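Local coordinates for ribosomal RNA processing protein 6 (Trypanosoma brucei brucei, PDB 4NLC) that degrades RNA from its 3' end as a 3'-5' exoribonuclease, probably in rRNA processing with the nuclear exosome, at residues A[54-60]-A[230-235]; A[106-112]-A[157-162]; A[331-337]-A[351-355]. The protein carries 1 engineered substitution. Residue numbers count along the deposited sequence, not the author numbering.

Contact 1: residues A[54-60]-A[230-235]; sequences QLLLKTE and YDRLKQ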
loop_
_atom_site.group_PDB
_atom_site.type_symbol
_atom_site.label_atom_id
_atom_site.label_comp_id
_atom_site.label_asym_id
_atom_site.label_seq_id
_atom_site.Cartn_x
_atom_site.Cartn_y
_atom_site.Cartn_z
ATOM N N GLN A 54 11.599 -8.572 -24.519
ATOM C CA GLN A 54 10.443 -8.936 -23.691
ATOM C C GLN A 54 9.189 -9.217 -24.522
ATOM O O GLN A 54 8.278 -9.867 -24.022
ATOM C CB GLN A 54 10.155 -7.869 -22.606
ATOM C CG GLN A 54 11.282 -7.700 -21.590
ATOM C CD GLN A 54 11.456 -8.856 -20.635
ATOM O OE1 GLN A 54 10.635 -9.762 -20.549
ATOM N NE2 GLN A 54 12.524 -8.832 -19.865
ATOM N N LEU A 55 9.148 -8.736 -25.779
ATOM C CA LEU A 55 7.995 -8.881 -26.678
ATOM C C LEU A 55 8.067 -10.092 -27.627
ATOM O O LEU A 55 7.138 -10.292 -28.414
ATOM C CB LEU A 55 7.748 -7.575 -27.450
ATOM C CG LEU A 55 7.660 -6.343 -26.542
ATOM C CD1 LEU A 55 8.170 -5.097 -27.231
ATOM C CD2 LEU A 55 6.270 -6.189 -25.908
ATOM N N LEU A 56 9.116 -10.936 -27.497
ATOM C CA LEU A 56 9.310 -12.172 -28.271
ATOM C C LEU A 56 8.686 -13.386 -27.578
ATOM O O LEU A 56 8.536 -13.398 -26.351
ATOM C CB LEU A 56 10.816 -12.461 -28.445
ATOM C CG LEU A 56 11.661 -11.440 -29.197
ATOM C CD1 LEU A 56 13.118 -11.673 -28.930
ATOM C CD2 LEU A 56 11.369 -11.484 -30.700
ATOM N N LEU A 57 8.390 -14.441 -28.348
ATOM C CA LEU A 57 7.878 -15.677 -27.769
ATOM C C LEU A 57 9.089 -16.470 -27.268
ATOM O O LEU A 57 9.972 -16.816 -28.056
ATOM C CB LEU A 57 7.038 -16.478 -28.783
ATOM C CG LEU A 57 6.238 -17.671 -28.217
ATOM C CD1 LEU A 57 4.962 -17.215 -27.504
ATOM C CD2 LEU A 57 5.886 -18.661 -29.321
ATOM N N LYS A 58 9.168 -16.664 -25.940
ATOM C CA LYS A 58 10.259 -17.367 -25.278
ATOM C C LYS A 58 9.780 -18.493 -24.382
ATOM O O LYS A 58 8.699 -18.398 -23.792
ATOM C CB LYS A 58 11.125 -16.389 -24.464
ATOM C CG LYS A 58 12.172 -15.685 -25.326
ATOM C CD LYS A 58 13.078 -14.746 -24.548
ATOM C CE LYS A 58 13.780 -13.804 -25.497
ATOM N NZ LYS A 58 14.970 -13.174 -24.879
ATOM N N THR A 59 10.612 -19.550 -24.257
ATOM C CA THR A 59 10.364 -20.681 -23.368
ATOM C C THR A 59 10.391 -20.141 -21.938
ATOM O O THR A 59 11.203 -19.262 -21.596
ATOM C CB THR A 59 11.429 -21.775 -23.570
ATOM O OG1 THR A 59 11.357 -22.242 -24.917
ATOM C CG2 THR A 59 11.249 -22.960 -22.624
ATOM N N GLU A 60 9.479 -20.651 -21.122
ATOM C CA GLU A 60 9.361 -20.253 -19.727
ATOM C C GLU A 60 10.532 -20.797 -18.884
ATOM O O GLU A 60 11.084 -21.860 -19.193
ATOM C CB GLU A 60 8.001 -20.711 -19.168
ATOM C CG GLU A 60 7.765 -22.214 -19.239
ATOM C CD GLU A 60 7.122 -22.801 -20.482
ATOM O OE1 GLU A 60 7.090 -22.123 -21.534
ATOM O OE2 GLU A 60 6.674 -23.967 -20.407
ATOM N N TYR A 230 4.596 -14.792 -15.129
ATOM C CA TYR A 230 4.886 -13.746 -16.108
ATOM C C TYR A 230 5.188 -14.372 -17.506
ATOM O O TYR A 230 4.577 -13.975 -18.492
ATOM C CB TYR A 230 6.069 -12.879 -15.600
ATOM C CG TYR A 230 6.655 -11.937 -16.628
ATOM C CD1 TYR A 230 5.896 -10.893 -17.160
ATOM C CD2 TYR A 230 7.993 -12.026 -17.001
ATOM C CE1 TYR A 230 6.447 -9.975 -18.056
ATOM C CE2 TYR A 230 8.560 -11.110 -17.895
ATOM C CZ TYR A 230 7.779 -10.090 -18.424
ATOM O OH TYR A 230 8.296 -9.217 -19.348
ATOM N N ASP A 231 6.094 -15.369 -17.562
ATOM C CA ASP A 231 6.469 -16.093 -18.787
ATOM C C ASP A 231 5.231 -16.767 -19.433
ATOM O O ASP A 231 4.986 -16.597 -20.622
ATOM C CB ASP A 231 7.530 -17.164 -18.475
ATOM C CG ASP A 231 8.911 -16.686 -18.090
ATOM O OD1 ASP A 231 9.205 -15.492 -18.286
ATOM O OD2 ASP A 231 9.714 -17.516 -17.635
ATOM N N ARG A 232 4.420 -17.457 -18.624
ATOM C CA ARG A 232 3.196 -18.127 -19.081
ATOM C C ARG A 232 2.118 -17.161 -19.619
ATOM O O ARG A 232 1.498 -17.447 -20.654
ATOM C CB ARG A 232 2.643 -19.031 -17.974
ATOM C CG ARG A 232 3.520 -20.276 -17.679
ATOM C CD ARG A 232 3.471 -21.378 -18.735
ATOM N NE ARG A 232 2.110 -21.881 -18.974
ATOM C CZ ARG A 232 1.498 -22.813 -18.246
ATOM N NH1 ARG A 232 2.123 -23.384 -17.219
ATOM N NH2 ARG A 232 0.259 -23.181 -18.540
ATOM N N LEU A 233 1.916 -16.003 -18.939
ATOM C CA LEU A 233 0.957 -14.982 -19.398
ATOM C C LEU A 233 1.427 -14.312 -20.694
ATOM O O LEU A 233 0.601 -14.019 -21.555
ATOM C CB LEU A 233 0.677 -13.945 -18.315
ATOM C CG LEU A 233 -0.085 -14.465 -17.097
ATOM C CD1 LEU A 233 -0.088 -13.433 -15.982
ATOM C CD2 LEU A 233 -1.491 -14.858 -17.469
ATOM N N LYS A 234 2.759 -14.105 -20.842
ATOM C CA LYS A 234 3.351 -13.556 -22.075
ATOM C C LYS A 234 3.025 -14.436 -23.267
ATOM O O LYS A 234 2.604 -13.913 -24.291
ATOM C CB LYS A 234 4.881 -13.416 -21.960
ATOM C CG LYS A 234 5.305 -12.093 -21.356
ATOM C CD LYS A 234 6.763 -12.074 -20.920
ATOM C CE LYS A 234 7.782 -12.385 -21.984
ATOM N NZ LYS A 234 9.141 -11.897 -21.607
ATOM N N GLN A 235 3.174 -15.765 -23.124
ATOM C CA GLN A 235 2.864 -16.734 -24.200
ATOM C C GLN A 235 1.381 -16.710 -24.569
ATOM O O GLN A 235 1.062 -16.717 -25.749
ATOM C CB GLN A 235 3.299 -18.155 -23.826
ATOM C CG GLN A 235 4.791 -18.269 -23.551
ATOM C CD GLN A 235 5.170 -19.600 -22.957
ATOM O OE1 GLN A 235 4.379 -20.272 -22.293
ATOM N NE2 GLN A 235 6.409 -19.985 -23.145
HETATM O O HOH W 1 10.073 -12.522 -24.161
HETATM O O HOH W 2 7.525 -16.269 -22.308
HETATM O O HOH W 3 12.123 -17.623 -19.493
#
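Gln54 opens the contact by folding its side chain so that OE1 accepts from Tyr230 OH at 2.7 Å and, weakly, from Lys234 NZ at 2.8 Å; Gln54 NE2 bonds to Glu92. Lys234 NZ also reaches Gln54 O (3.3 Å, weak) and gives a bond to water 1, which lies 2.8 Å from Leu56 O. Leu55 turns away, onto Leu251 and Phe254. Leu57 brings CD1 to 3.9 Å from Gln235 CA. Segment 54-60, in the loop between helix 42-46 and strand 71-74, runs beside helix 226-238 of the exonuclease domain, with Leu57 CA 6.2 Å from Gln235 CA and Glu60 CA 5.2 Å from Asp231 CA. Lys58 O accepts from Gln235 NE2 (2.9 Å) and shares water 2 with Asp231 O. Thr59 O is joined through water 3 to Asp231 OD2, which also accepts from Thr61 N, while Asp231 OD1 forms a salt bridge with Arg117. Glu60 OE1 takes the second bond from Gln235 NE2 (2.8 Å), and Glu60 CB packs 3.6 Å from Asp231 CB.

Contact 2: residues A[106-112]-A[157-162]; sequences QGFTCLM and WLQKDF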
loop_
_atom_site.group_PDB
_atom_site.type_symbol
_atom_site.label_atom_id
_atom_site.label_comp_id
_atom_site.label_asym_id
_atom_site.label_seq_id
_atom_site.Cartn_x
_atom_site.Cartn_y
_atom_site.Cartn_z
ATOM N N GLN A 106 -2.072 7.486 7.293
ATOM C CA GLN A 106 -1.916 7.234 5.864
ATOM C C GLN A 106 -1.550 5.792 5.607
ATOM O O GLN A 106 -1.736 5.300 4.497
ATOM C CB GLN A 106 -0.838 8.152 5.255
ATOM C CG GLN A 106 -1.176 9.653 5.298
ATOM C CD GLN A 106 -0.052 10.486 4.731
ATOM O OE1 GLN A 106 0.369 10.325 3.581
ATOM N NE2 GLN A 106 0.517 11.335 5.559
ATOM N N GLY A 107 -1.012 5.126 6.624
ATOM C CA GLY A 107 -0.539 3.759 6.473
ATOM C C GLY A 107 0.918 3.778 6.061
ATOM O O GLY A 107 1.473 4.842 5.755
ATOM N N PHE A 108 1.569 2.613 6.099
ATOM C CA PHE A 108 2.970 2.528 5.702
ATOM C C PHE A 108 3.352 1.143 5.225
ATOM O O PHE A 108 2.863 0.145 5.745
ATOM C CB PHE A 108 3.940 3.045 6.810
ATOM C CG PHE A 108 3.818 2.391 8.170
ATOM C CD1 PHE A 108 4.424 1.168 8.429
ATOM C CD2 PHE A 108 3.129 3.021 9.205
ATOM C CE1 PHE A 108 4.314 0.568 9.691
ATOM C CE2 PHE A 108 2.996 2.412 10.456
ATOM C CZ PHE A 108 3.605 1.198 10.699
ATOM N N THR A 109 4.305 1.087 4.298
ATOM C CA THR A 109 4.831 -0.181 3.812
ATOM C C THR A 109 5.714 -0.821 4.887
ATOM O O THR A 109 6.603 -0.167 5.441
ATOM C CB THR A 109 5.570 0.020 2.501
ATOM O OG1 THR A 109 4.717 0.769 1.634
ATOM C CG2 THR A 109 5.947 -1.313 1.844
ATOM N N CYS A 110 5.493 -2.109 5.128
ATOM C CA CYS A 110 6.228 -2.896 6.121
ATOM C C CYS A 110 7.354 -3.774 5.574
ATOM O O CYS A 110 8.350 -4.004 6.265
ATOM C CB CYS A 110 5.247 -3.738 6.914
ATOM S SG CYS A 110 4.198 -2.764 8.003
ATOM N N LEU A 111 7.159 -4.315 4.375
ATOM C CA LEU A 111 8.058 -5.290 3.785
ATOM C C LEU A 111 7.970 -5.222 2.291
ATOM O O LEU A 111 6.921 -4.877 1.749
ATOM C CB LEU A 111 7.562 -6.667 4.236
ATOM C CG LEU A 111 8.563 -7.767 4.509
ATOM C CD1 LEU A 111 9.492 -7.412 5.682
ATOM C CD2 LEU A 111 7.824 -9.088 4.766
ATOM N N MET A 112 9.088 -5.531 1.626
ATOM C CA MET A 112 9.162 -5.584 0.168
ATOM C C MET A 112 9.737 -6.974 -0.127
ATOM O O MET A 112 10.703 -7.390 0.504
ATOM C CB MET A 112 10.078 -4.477 -0.405
ATOM C CG MET A 112 10.269 -4.561 -1.918
ATOM S SD MET A 112 11.378 -3.292 -2.592
ATOM C CE MET A 112 10.270 -1.933 -2.703
ATOM N N TRP A 157 1.935 3.209 -2.619
ATOM C CA TRP A 157 2.743 2.940 -1.429
ATOM C C TRP A 157 4.194 3.327 -1.620
ATOM O O TRP A 157 4.736 4.057 -0.780
ATOM C CB TRP A 157 2.623 1.460 -1.039
ATOM C CG TRP A 157 1.236 1.059 -0.601
ATOM C CD1 TRP A 157 0.216 1.891 -0.230
ATOM C CD2 TRP A 157 0.735 -0.280 -0.464
ATOM N NE1 TRP A 157 -0.887 1.152 0.141
ATOM C CE2 TRP A 157 -0.590 -0.185 0.024
ATOM C CE3 TRP A 157 1.295 -1.557 -0.651
ATOM C CZ2 TRP A 157 -1.373 -1.317 0.307
ATOM C CZ3 TRP A 157 0.511 -2.681 -0.390
ATOM C CH2 TRP A 157 -0.803 -2.554 0.093
ATOM N N LEU A 158 4.812 2.882 -2.760
ATOM C CA LEU A 158 6.210 3.148 -3.110
ATOM C C LEU A 158 6.490 4.640 -3.115
ATOM O O LEU A 158 7.546 5.073 -2.679
ATOM C CB LEU A 158 6.557 2.536 -4.496
ATOM C CG LEU A 158 6.789 1.002 -4.580
ATOM C CD1 LEU A 158 7.073 0.575 -6.019
ATOM C CD2 LEU A 158 7.954 0.584 -3.757
ATOM N N GLN A 159 5.515 5.426 -3.576
ATOM C CA GLN A 159 5.619 6.874 -3.627
ATOM C C GLN A 159 5.537 7.472 -2.235
ATOM O O GLN A 159 6.455 8.155 -1.803
ATOM C CB GLN A 159 4.556 7.481 -4.562
ATOM C CG GLN A 159 4.690 7.012 -6.003
ATOM C CD GLN A 159 3.594 7.554 -6.881
ATOM O OE1 GLN A 159 3.021 8.618 -6.622
ATOM N NE2 GLN A 159 3.321 6.862 -7.977
ATOM N N LYS A 160 4.439 7.219 -1.545
ATOM C CA LYS A 160 4.178 7.714 -0.195
ATOM C C LYS A 160 5.356 7.495 0.743
ATOM O O LYS A 160 5.794 8.427 1.422
ATOM C CB LYS A 160 2.916 7.006 0.359
ATOM C CG LYS A 160 2.679 7.121 1.880
ATOM C CD LYS A 160 1.440 6.299 2.342
ATOM C CE LYS A 160 1.594 4.762 2.317
ATOM N NZ LYS A 160 0.287 4.068 2.543
ATOM N N ASP A 161 5.869 6.257 0.777
ATOM C CA ASP A 161 6.884 5.863 1.742
ATOM C C ASP A 161 8.304 6.087 1.326
ATOM O O ASP A 161 9.137 6.305 2.200
ATOM C CB ASP A 161 6.681 4.396 2.136
ATOM C CG ASP A 161 5.404 4.174 2.940
ATOM O OD1 ASP A 161 5.254 4.818 3.993
ATOM O OD2 ASP A 161 4.560 3.329 2.516
ATOM N N PHE A 162 8.624 5.934 0.037
ATOM C CA PHE A 162 10.031 5.950 -0.376
ATOM C C PHE A 162 10.421 6.816 -1.581
ATOM O O PHE A 162 11.573 6.733 -2.016
ATOM C CB PHE A 162 10.466 4.492 -0.677
ATOM C CG PHE A 162 9.894 3.402 0.206
ATOM C CD1 PHE A 162 10.217 3.339 1.563
ATOM C CD2 PHE A 162 9.119 2.381 -0.338
ATOM C CE1 PHE A 162 9.719 2.307 2.373
ATOM C CE2 PHE A 162 8.621 1.351 0.471
ATOM C CZ PHE A 162 8.930 1.316 1.819
#
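One carboxylate oxygen accepts from both hydrogen-bond donors of a strand residue: Asp161 OD2 takes Thr109 N at 2.9 Å (147° at hydrogen) and Thr109 OG1 at 2.7 Å. Thr109 sits between Phe108 and Cys110, whose backbones bond to His100 and Glu98 of strand 92-100. The other oxygen, Asp161 OD1, forms a salt bridge with Arg129. The m rotamer of Thr109 also sets OG1 3.5 Å from Trp157 CB, while Thr109 CB lies 3.7 Å from Phe162 CZ.

Ahead of the strand, Lys160 NZ donates to Gln106 O (3.1 Å) and is also hydrogen-bonded to His99 NE2. Lys160 CE passes 3.4 Å from Gly107 O. Gly107 has phi/psi of 90/169°, where a CB would clash with the preceding carbonyl oxygen, reason enough for glycine; an ideal CB would also lie 3.5 Å from Lys160 NZ.

The setting is the RNase H-like exonuclease fold, with helix 152-162 packed across a strand of the mixed sheet. The local axes approach to 8.0 Å at 97°, nearly perpendicular, so few strand residues meet the helix. Cys110 and Leu111 point away and form a classic beta bulge opposite Glu98, which lies in the Asp-Leu-Glu sequence that in DEDD exonucleases usually supplies metal ligands. Beyond the bulge Met112 faces the helix again, its CE 3.6 Å from Leu158 CD2, and its backbone bonds to Val123. Trp157 adds a link to the neighbouring strand, its ring stacked on His99.

Contact 3: residues A[331-337]-A[351-355]; sequences TSANEVL and VMKLL
Val351 projects its CG2 (chi1 p) into the first turn of helix 333-339, lying 3.5 Å from Ala333 O, 3.9 Å from Ala333 CB, 4.1 Å from Val336 CB and 3.8 Å from Leu337 CD2. Residues 333-337 are alpha-helical (phi/psi near -62/-40°). Thr331 precedes them at -114/14° and Ser332, the N-cap, at -141/152°; Ser332 OG accepts a weak 3.4 Å bond from Glu335 N. Residues 351-355 are the alpha-helical start of helix 351-359 (phi/psi near -66/-37°).

The two short axes cross almost perpendicularly (signed crossing angle +94°), 9.3 Å apart at closest approach. The CA register pairs Ala333 with Val351 (6.0 Å) and Thr331 with Leu355 (6.3 Å). Each helix offers residues spaced i, i+3, i+4: Ala333, Val336 and Leu337 against Val351, Leu354 and Leu355. Val336 (chi1 t) places CG1 3.8 Å from Leu354 CB and CG2 4.0 Å from Leu355 CD1. Leu355, with chi1 t and chi2 p, covers the helix start, CD1 being 3.3 Å from Thr331 C and CD2 3.6 Å from Ala333 N. Met352 curls back (m, m, m) to put SD 4.2 Å from Ala333 CB.

This is helix packing within the HRDC domain, where Leu354 continues onto Ile298 and Trp301 of helix 289-309. Cys340, following helix 333-339, can pair in a disulfide with the residue at position 321, here the engineered Ser321, so the bridge is absent. With 331 Å² buried, apolar side-chain pairs and no hydrogen bond between the segments, shape fit and burial of apolar surface carry the contact.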
loop_
_atom_site.group_PDB
_atom_site.type_symbol
_atom_site.label_atom_id
_atom_site.label_comp_id
_atom_site.label_asym_id
_atom_site.label_seq_id
_atom_site.Cartn_x
_atom_site.Cartn_y
_atom_site.Cartn_z
ATOM N N THR A 331 -24.297 13.084 27.862
ATOM C CA THR A 331 -24.079 14.409 28.472
ATOM C C THR A 331 -23.130 14.424 29.696
ATOM O O THR A 331 -23.023 15.457 30.362
ATOM C CB THR A 331 -25.400 15.098 28.786
ATOM O OG1 THR A 331 -26.171 14.268 29.660
ATOM C CG2 THR A 331 -26.177 15.475 27.512
ATOM N N SER A 332 -22.384 13.330 29.913
ATOM C CA SER A 332 -21.367 13.167 30.958
ATOM C C SER A 332 -20.185 12.389 30.358
ATOM O O SER A 332 -20.374 11.623 29.403
ATOM C CB SER A 332 -21.943 12.441 32.175
ATOM O OG SER A 332 -22.155 11.060 31.924
ATOM N N ALA A 333 -18.965 12.612 30.875
ATOM C CA ALA A 333 -17.749 11.942 30.382
ATOM C C ALA A 333 -17.876 10.397 30.353
ATOM O O ALA A 333 -17.464 9.763 29.383
ATOM C CB ALA A 333 -16.553 12.360 31.215
ATOM N N ASN A 334 -18.502 9.814 31.386
ATOM C CA ASN A 334 -18.720 8.370 31.527
ATOM C C ASN A 334 -19.635 7.827 30.459
ATOM O O ASN A 334 -19.339 6.766 29.907
ATOM C CB ASN A 334 -19.257 8.036 32.910
ATOM C CG ASN A 334 -18.373 8.567 34.000
ATOM O OD1 ASN A 334 -18.630 9.641 34.556
ATOM N ND2 ASN A 334 -17.255 7.891 34.239
ATOM N N GLU A 335 -20.736 8.562 30.153
ATOM C CA GLU A 335 -21.697 8.203 29.100
ATOM C C GLU A 335 -20.976 8.215 27.743
ATOM O O GLU A 335 -21.198 7.316 26.940
ATOM C CB GLU A 335 -22.879 9.182 29.077
ATOM C CG GLU A 335 -24.034 8.854 30.004
ATOM C CD GLU A 335 -25.145 9.894 30.005
ATOM O OE1 GLU A 335 -25.734 10.178 28.931
ATOM O OE2 GLU A 335 -25.430 10.422 31.103
ATOM N N VAL A 336 -20.088 9.212 27.507
ATOM C CA VAL A 336 -19.305 9.329 26.262
ATOM C C VAL A 336 -18.358 8.123 26.163
ATOM O O VAL A 336 -18.221 7.531 25.087
ATOM C CB VAL A 336 -18.529 10.673 26.121
ATOM C CG1 VAL A 336 -17.735 10.712 24.809
ATOM C CG2 VAL A 336 -19.455 11.887 26.216
ATOM N N LEU A 337 -17.729 7.748 27.300
ATOM C CA LEU A 337 -16.813 6.610 27.368
ATOM C C LEU A 337 -17.510 5.287 27.074
ATOM O O LEU A 337 -16.909 4.430 26.441
ATOM C CB LEU A 337 -16.037 6.578 28.691
ATOM C CG LEU A 337 -14.974 7.684 28.916
ATOM C CD1 LEU A 337 -14.257 7.476 30.215
ATOM C CD2 LEU A 337 -13.954 7.785 27.754
ATOM N N VAL A 351 -12.014 13.299 25.999
ATOM C CA VAL A 351 -13.417 13.023 26.383
ATOM C C VAL A 351 -14.254 14.309 26.613
ATOM O O VAL A 351 -15.460 14.306 26.324
ATOM C CB VAL A 351 -13.484 12.049 27.599
ATOM C CG1 VAL A 351 -12.893 12.662 28.879
ATOM C CG2 VAL A 351 -14.892 11.518 27.829
ATOM N N MET A 352 -13.614 15.397 27.122
ATOM C CA MET A 352 -14.279 16.674 27.410
ATOM C C MET A 352 -14.625 17.438 26.133
ATOM O O MET A 352 -15.647 18.137 26.090
ATOM C CB MET A 352 -13.474 17.523 28.412
ATOM C CG MET A 352 -13.360 16.882 29.813
ATOM S SD MET A 352 -14.902 16.190 30.519
ATOM C CE MET A 352 -15.766 17.700 30.960
ATOM N N LYS A 353 -13.807 17.259 25.082
ATOM C CA LYS A 353 -14.024 17.843 23.752
ATOM C C LYS A 353 -15.221 17.137 23.071
ATOM O O LYS A 353 -16.063 17.809 22.472
ATOM C CB LYS A 353 -12.741 17.720 22.889
ATOM C CG LYS A 353 -12.819 18.425 21.536
ATOM C CD LYS A 353 -11.645 19.381 21.299
ATOM C CE LYS A 353 -10.393 18.707 20.773
ATOM N NZ LYS A 353 -9.303 19.688 20.525
ATOM N N LEU A 354 -15.290 15.781 23.162
ATOM C CA LEU A 354 -16.399 14.997 22.591
ATOM C C LEU A 354 -17.693 15.375 23.298
ATOM O O LEU A 354 -18.727 15.557 22.651
ATOM C CB LEU A 354 -16.153 13.488 22.730
ATOM C CG LEU A 354 -14.990 12.896 21.965
ATOM C CD1 LEU A 354 -14.724 11.476 22.421
ATOM C CD2 LEU A 354 -15.270 12.882 20.493
ATOM N N LEU A 355 -17.614 15.541 24.619
ATOM C CA LEU A 355 -18.712 15.970 25.480
ATOM C C LEU A 355 -19.157 17.404 25.130
ATOM O O LEU A 355 -20.351 17.687 25.157
ATOM C CB LEU A 355 -18.270 15.861 26.949
ATOM C CG LEU A 355 -19.285 16.183 28.037
ATOM C CD1 LEU A 355 -20.566 15.402 27.843
ATOM C CD2 LEU A 355 -18.701 15.931 29.412
#

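How the contacts relate
Contacts 1 and 2 both belong to the exonuclease part, and along the chain contact 2 is nested inside the loop that contact 1 closes; their centres are 30 Å apart and their nearest atoms about 16 Å. Contact 2 lies centrally, 6 Å from the chain's centre, beside strand 92-100 with its probable metal-binding sequence, and the Phe162 side chain is about 6 Å from a bound PEG molecule. Contact 3 follows in the HRDC domain, 36 Å from contact 2 between centres (nearest atoms about 19 Å). It lies 62 Å from contact 1, on the opposite side of the chain's centre. None of the three touches another.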